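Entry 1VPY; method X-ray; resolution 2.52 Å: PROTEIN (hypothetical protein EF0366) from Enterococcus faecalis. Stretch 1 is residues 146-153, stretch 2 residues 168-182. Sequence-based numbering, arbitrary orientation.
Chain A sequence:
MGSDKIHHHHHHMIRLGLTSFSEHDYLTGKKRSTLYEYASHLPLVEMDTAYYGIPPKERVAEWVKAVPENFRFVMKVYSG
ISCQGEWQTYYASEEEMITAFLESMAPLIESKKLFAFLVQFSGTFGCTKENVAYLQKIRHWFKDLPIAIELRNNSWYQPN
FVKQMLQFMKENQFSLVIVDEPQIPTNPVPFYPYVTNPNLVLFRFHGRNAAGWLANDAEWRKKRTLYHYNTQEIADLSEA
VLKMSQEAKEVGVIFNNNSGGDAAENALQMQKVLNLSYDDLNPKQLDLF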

# COMPACT_ATOMS: atom_id res chain seq x y z
N PRO A 146 11.88 0.66 -2.50
CA PRO A 146 10.81 1.49 -1.95
C PRO A 146 9.79 0.67 -1.15
O PRO A 146 9.11 -0.18 -1.71
N ILE A 147 9.71 0.94 0.15
CA ILE A 147 8.81 0.19 1.03
C ILE A 147 7.71 1.07 1.61
O ILE A 147 7.99 2.07 2.27
N ALA A 148 6.46 0.70 1.33
CA ALA A 148 5.33 1.36 1.95
C ALA A 148 4.88 0.49 3.11
O ALA A 148 4.52 -0.68 2.93
N ILE A 149 4.92 1.06 4.31
CA ILE A 149 4.53 0.35 5.54
C ILE A 149 3.11 0.76 5.90
O ILE A 149 2.79 1.96 5.92
N GLU A 150 2.26 -0.22 6.18
CA GLU A 150 0.92 0.04 6.72
C GLU A 150 0.70 -0.64 8.07
O GLU A 150 1.08 -1.79 8.25
N LEU A 151 0.08 0.09 9.00
CA LEU A 151 -0.22 -0.41 10.36
C LEU A 151 -1.73 -0.39 10.66
O LEU A 151 -2.46 0.46 10.13
N ARG A 152 -2.19 -1.33 11.50
CA ARG A 152 -3.60 -1.40 11.94
C ARG A 152 -3.73 -1.29 13.45
O ARG A 152 -4.72 -1.75 14.03
N ASN A 153 -2.74 -0.70 14.10
CA ASN A 153 -2.75 -0.56 15.56
C ASN A 153 -2.48 0.88 15.98
O ASN A 153 -1.48 1.48 15.57
N PHE A 168 11.22 7.62 12.97
CA PHE A 168 11.72 6.28 12.65
C PHE A 168 11.40 5.90 11.20
O PHE A 168 12.23 5.28 10.53
N MSE A 169 10.21 6.26 10.73
CA MSE A 169 9.82 6.00 9.35
C MSE A 169 10.63 6.85 8.39
O MSE A 169 11.11 6.35 7.37
N LYS A 170 10.79 8.13 8.71
CA LYS A 170 11.65 9.04 7.95
C LYS A 170 13.09 8.54 7.86
O LYS A 170 13.64 8.42 6.77
N GLU A 171 13.69 8.23 9.01
CA GLU A 171 15.07 7.74 9.08
C GLU A 171 15.32 6.51 8.21
O GLU A 171 16.40 6.35 7.67
N ASN A 172 14.31 5.65 8.09
CA ASN A 172 14.44 4.43 7.30
C ASN A 172 13.88 4.55 5.89
O ASN A 172 13.78 3.56 5.18
N GLN A 173 13.55 5.78 5.49
CA GLN A 173 12.92 6.06 4.19
C GLN A 173 11.65 5.22 3.95
O GLN A 173 11.32 4.90 2.81
N PHE A 174 10.96 4.85 5.03
CA PHE A 174 9.71 4.12 4.91
C PHE A 174 8.62 5.11 4.52
O PHE A 174 8.55 6.21 5.08
N SER A 175 7.79 4.73 3.55
CA SER A 175 6.63 5.53 3.19
C SER A 175 5.44 5.07 4.03
O SER A 175 4.81 4.05 3.73
N LEU A 176 5.14 5.80 5.11
CA LEU A 176 4.07 5.36 6.02
C LEU A 176 2.71 5.57 5.37
O LEU A 176 2.33 6.69 5.02
N VAL A 177 1.99 4.47 5.21
CA VAL A 177 0.73 4.48 4.48
C VAL A 177 -0.35 5.27 5.20
O VAL A 177 -0.68 4.99 6.36
N ILE A 178 -0.88 6.29 4.53
CA ILE A 178 -1.98 7.07 5.09
C ILE A 178 -3.28 6.32 4.84
O ILE A 178 -3.61 6.01 3.69
N VAL A 179 -4.00 6.01 5.93
CA VAL A 179 -5.16 5.13 5.82
C VAL A 179 -6.51 5.74 6.22
O VAL A 179 -6.64 6.37 7.27
N ASP A 180 -7.50 5.53 5.36
CA ASP A 180 -8.89 5.74 5.73
C ASP A 180 -9.50 4.37 5.91
O ASP A 180 -9.47 3.55 4.99
N GLU A 181 -10.02 4.10 7.10
CA GLU A 181 -10.53 2.78 7.44
C GLU A 181 -11.51 2.83 8.62
O GLU A 181 -11.58 3.83 9.33
N PRO A 182 -12.30 1.75 8.81
CA PRO A 182 -13.30 1.73 9.87
C PRO A 182 -12.73 2.05 11.25
O PRO A 182 -11.65 1.57 11.60

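The apolar centre of the contact is built around Ile-149, the residue of the first stretch most extensively covered by the second. Its chi1 and chi2 are both m, and this conformation lays CG1 over one face of the Phe-174 ring, 3.9 Å from the ring centroid and 22° off the ring normal, a CH-pi contact; the closest approach is 3.7 Å, from Ile-149 CG1 to Phe-174 CG. The other branch of the isoleucine meets the helix that precedes the second strand: Ile-149 CG2 lies 4.2 Å from CE of the selenomethionine Met-169, whose CA-to-CB bond points toward the first stretch and whose m, m, t rotamer carries the terminal methyl group to this site. Leu-176, on the same face of the sheet as Ile-149, is t at chi1 and p at chi2, and its CD1 stands 4.5 Å from Ile-149 CG2. Leu-151 extends this cluster. Its CA-to-CB bond points sideways, but with chi1 m and chi2 t the end of the chain comes nearer, so that Leu-151 CD1 reaches both Leu-176 CD1 at 3.8 Å and Met-169 CE at 4.2 Å.

Phe-174, with chi1 m, is also approached at its edge, where Ile-147 CB lies 3.8 Å from Phe-174 CD1; the end of the Ile-147 side chain, m at both chi angles, leads away from the second stretch. On the sheet face shared by Ala-148 and Ser-175 the packing is lighter. Ala-148 CB touches Val-177 CG2 at 3.8 Å, while Ser-175 OG is hydrogen-bonded elsewhere in the structure.

Parallel backbone pairing sets this register. Ser-175 N donates to Ile-147 O at 3.0 Å, Ile-149 N to Ser-175 O at 3.0 Å, and Val-177 N to Ile-149 O at 2.7 Å, so the second strand is joined to the first on both sides of Ala-148. Two waters continue the pairing beyond these direct bonds. Water 1 accepts from Ile-147 N at 2.9 Å and donates to Gln-173 O at 2.7 Å; water 2 accepts from Leu-151 N at 3.2 Å and donates to Val-177 O at 2.7 Å.

Toward the polar edge, Glu-150 extends with chi1 and chi2 both t, and its carboxylate passes alongside two valines: Glu-150 OE1 is 3.8 Å from Val-177 CG1, and Glu-150 CD is 3.7 Å from Val-179 CG1. The CA-to-CB bond of Glu-181 points toward the first stretch, and the side chain, p at chi1 and t at chi2, brings OE1 to 4.2 Å from Glu-150 OE2. Arg-152 offsets this proximity of like charges. Its NH1 forms a salt bridge to Glu-150 OE2 at 2.6 Å, which includes a bent, weak hydrogen bond, and a second, longer salt bridge, across the stretches, joins Arg-152 NH1 to Glu-181 OE1 at 3.4 Å. A single guanidinium nitrogen thus serves both carboxylates and closes the contact with a small charged cluster.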

# COMPACT_ATOMS: atom_id res chain seq x y z
CB PRO A 146 10.16 2.10 -3.20
CG PRO A 146 10.44 1.11 -4.29
CD PRO A 146 11.78 0.52 -3.97
CB ILE A 147 9.58 -0.50 2.19
CG1 ILE A 147 10.67 -1.43 1.66
CG2 ILE A 147 8.62 -1.24 3.10
CD1 ILE A 147 10.18 -2.50 0.69
CB ALA A 148 4.21 1.55 0.94
CB ILE A 149 5.50 0.71 6.72
CG1 ILE A 149 6.95 0.26 6.44
CG2 ILE A 149 4.97 0.22 8.06
CD1 ILE A 149 7.20 -1.24 6.55
CB GLU A 150 -0.16 -0.41 5.75
CG GLU A 150 -1.52 0.13 6.12
CD GLU A 150 -2.63 -0.43 5.28
OE1 GLU A 150 -2.48 -0.48 4.03
OE2 GLU A 150 -3.67 -0.79 5.87
CB LEU A 151 0.52 0.44 11.40
CG LEU A 151 1.96 0.90 11.13
CD1 LEU A 151 2.28 2.14 11.93
CD2 LEU A 151 2.97 -0.19 11.41
CB ARG A 152 -4.29 -2.70 11.51
CG ARG A 152 -4.52 -2.86 10.03
CD ARG A 152 -5.86 -3.50 9.71
NE ARG A 152 -5.92 -4.02 8.34
CZ ARG A 152 -5.76 -3.28 7.24
NH1 ARG A 152 -5.53 -1.98 7.33
NH2 ARG A 152 -5.83 -3.83 6.04
CB ASN A 153 -1.72 -1.50 16.19
CG ASN A 153 -1.79 -1.52 17.69
OD1 ASN A 153 -1.37 -0.56 18.35
ND2 ASN A 153 -2.31 -2.60 18.25
CB PHE A 168 11.15 5.24 13.62
CG PHE A 168 11.52 3.83 13.29
CD1 PHE A 168 12.73 3.28 13.73
CD2 PHE A 168 10.67 3.03 12.52
CE1 PHE A 168 13.08 1.97 13.43
CE2 PHE A 168 11.01 1.72 12.21
CZ PHE A 168 12.22 1.19 12.67
CB MSE A 169 8.32 6.24 9.15
CG MSE A 169 7.41 5.38 10.03
SE MSE A 169 7.38 3.46 9.57
CE MSE A 169 6.34 2.76 11.09
CB LYS A 170 11.63 10.45 8.52
CG LYS A 170 10.86 11.47 7.71
CD LYS A 170 11.67 12.74 7.54
CE LYS A 170 10.82 13.89 7.01
NZ LYS A 170 9.98 14.47 8.08
CB GLU A 171 15.48 7.42 10.52
CG GLU A 171 15.97 8.63 11.31
CD GLU A 171 15.95 8.38 12.81
OE1 GLU A 171 15.58 7.26 13.24
OE2 GLU A 171 16.31 9.32 13.57
CB ASN A 172 13.77 3.27 8.03
CG ASN A 172 14.51 2.87 9.29
OD1 ASN A 172 15.62 2.35 9.23
ND2 ASN A 172 13.89 3.12 10.43
CB GLN A 173 13.90 5.90 3.02
CG GLN A 173 15.09 6.84 3.03
CD GLN A 173 16.34 6.22 3.64
OE1 GLN A 173 16.38 5.03 3.94
NE2 GLN A 173 17.37 7.04 3.81
CB PHE A 174 9.34 3.42 6.21
CG PHE A 174 10.09 2.13 6.46
CD1 PHE A 174 10.38 1.26 5.41
CD2 PHE A 174 10.46 1.78 7.75
CE1 PHE A 174 11.07 0.07 5.64
CE2 PHE A 174 11.15 0.58 8.00
CZ PHE A 174 11.45 -0.27 6.94
CB SER A 175 6.35 5.40 1.69
OG SER A 175 5.21 6.17 1.34
CB LEU A 176 4.14 6.08 7.36
CG LEU A 176 3.06 5.69 8.38
CD1 LEU A 176 3.27 4.28 8.93
CD2 LEU A 176 3.02 6.70 9.53
CB VAL A 177 0.27 3.05 4.14
CG1 VAL A 177 -1.17 3.05 3.64
CG2 VAL A 177 1.21 2.40 3.09
CB ILE A 178 -2.06 8.49 4.50
CG1 ILE A 178 -0.69 9.18 4.60
CG2 ILE A 178 -3.14 9.28 5.23
CD1 ILE A 178 -0.55 10.40 3.76
CB VAL A 179 -4.97 3.81 6.60
CG1 VAL A 179 -3.87 2.98 5.96
CG2 VAL A 179 -4.70 4.06 8.10
CB ASP A 180 -9.64 6.52 4.65
CG ASP A 180 -11.01 6.95 5.11
OD1 ASP A 180 -11.09 7.71 6.11
OD2 ASP A 180 -12.01 6.53 4.50
CB GLU A 181 -9.36 1.82 7.71
CG GLU A 181 -8.50 2.18 8.91
CD GLU A 181 -7.35 1.20 9.12
OE1 GLU A 181 -6.44 1.17 8.26
OE2 GLU A 181 -7.37 0.48 10.14
CB PRO A 182 -13.81 0.29 9.83
CG PRO A 182 -13.58 -0.13 8.45
CD PRO A 182 -12.30 0.49 8.05
O HOH W 1 11.78 2.65 1.37
O HOH W 2 -0.27 3.13 8.22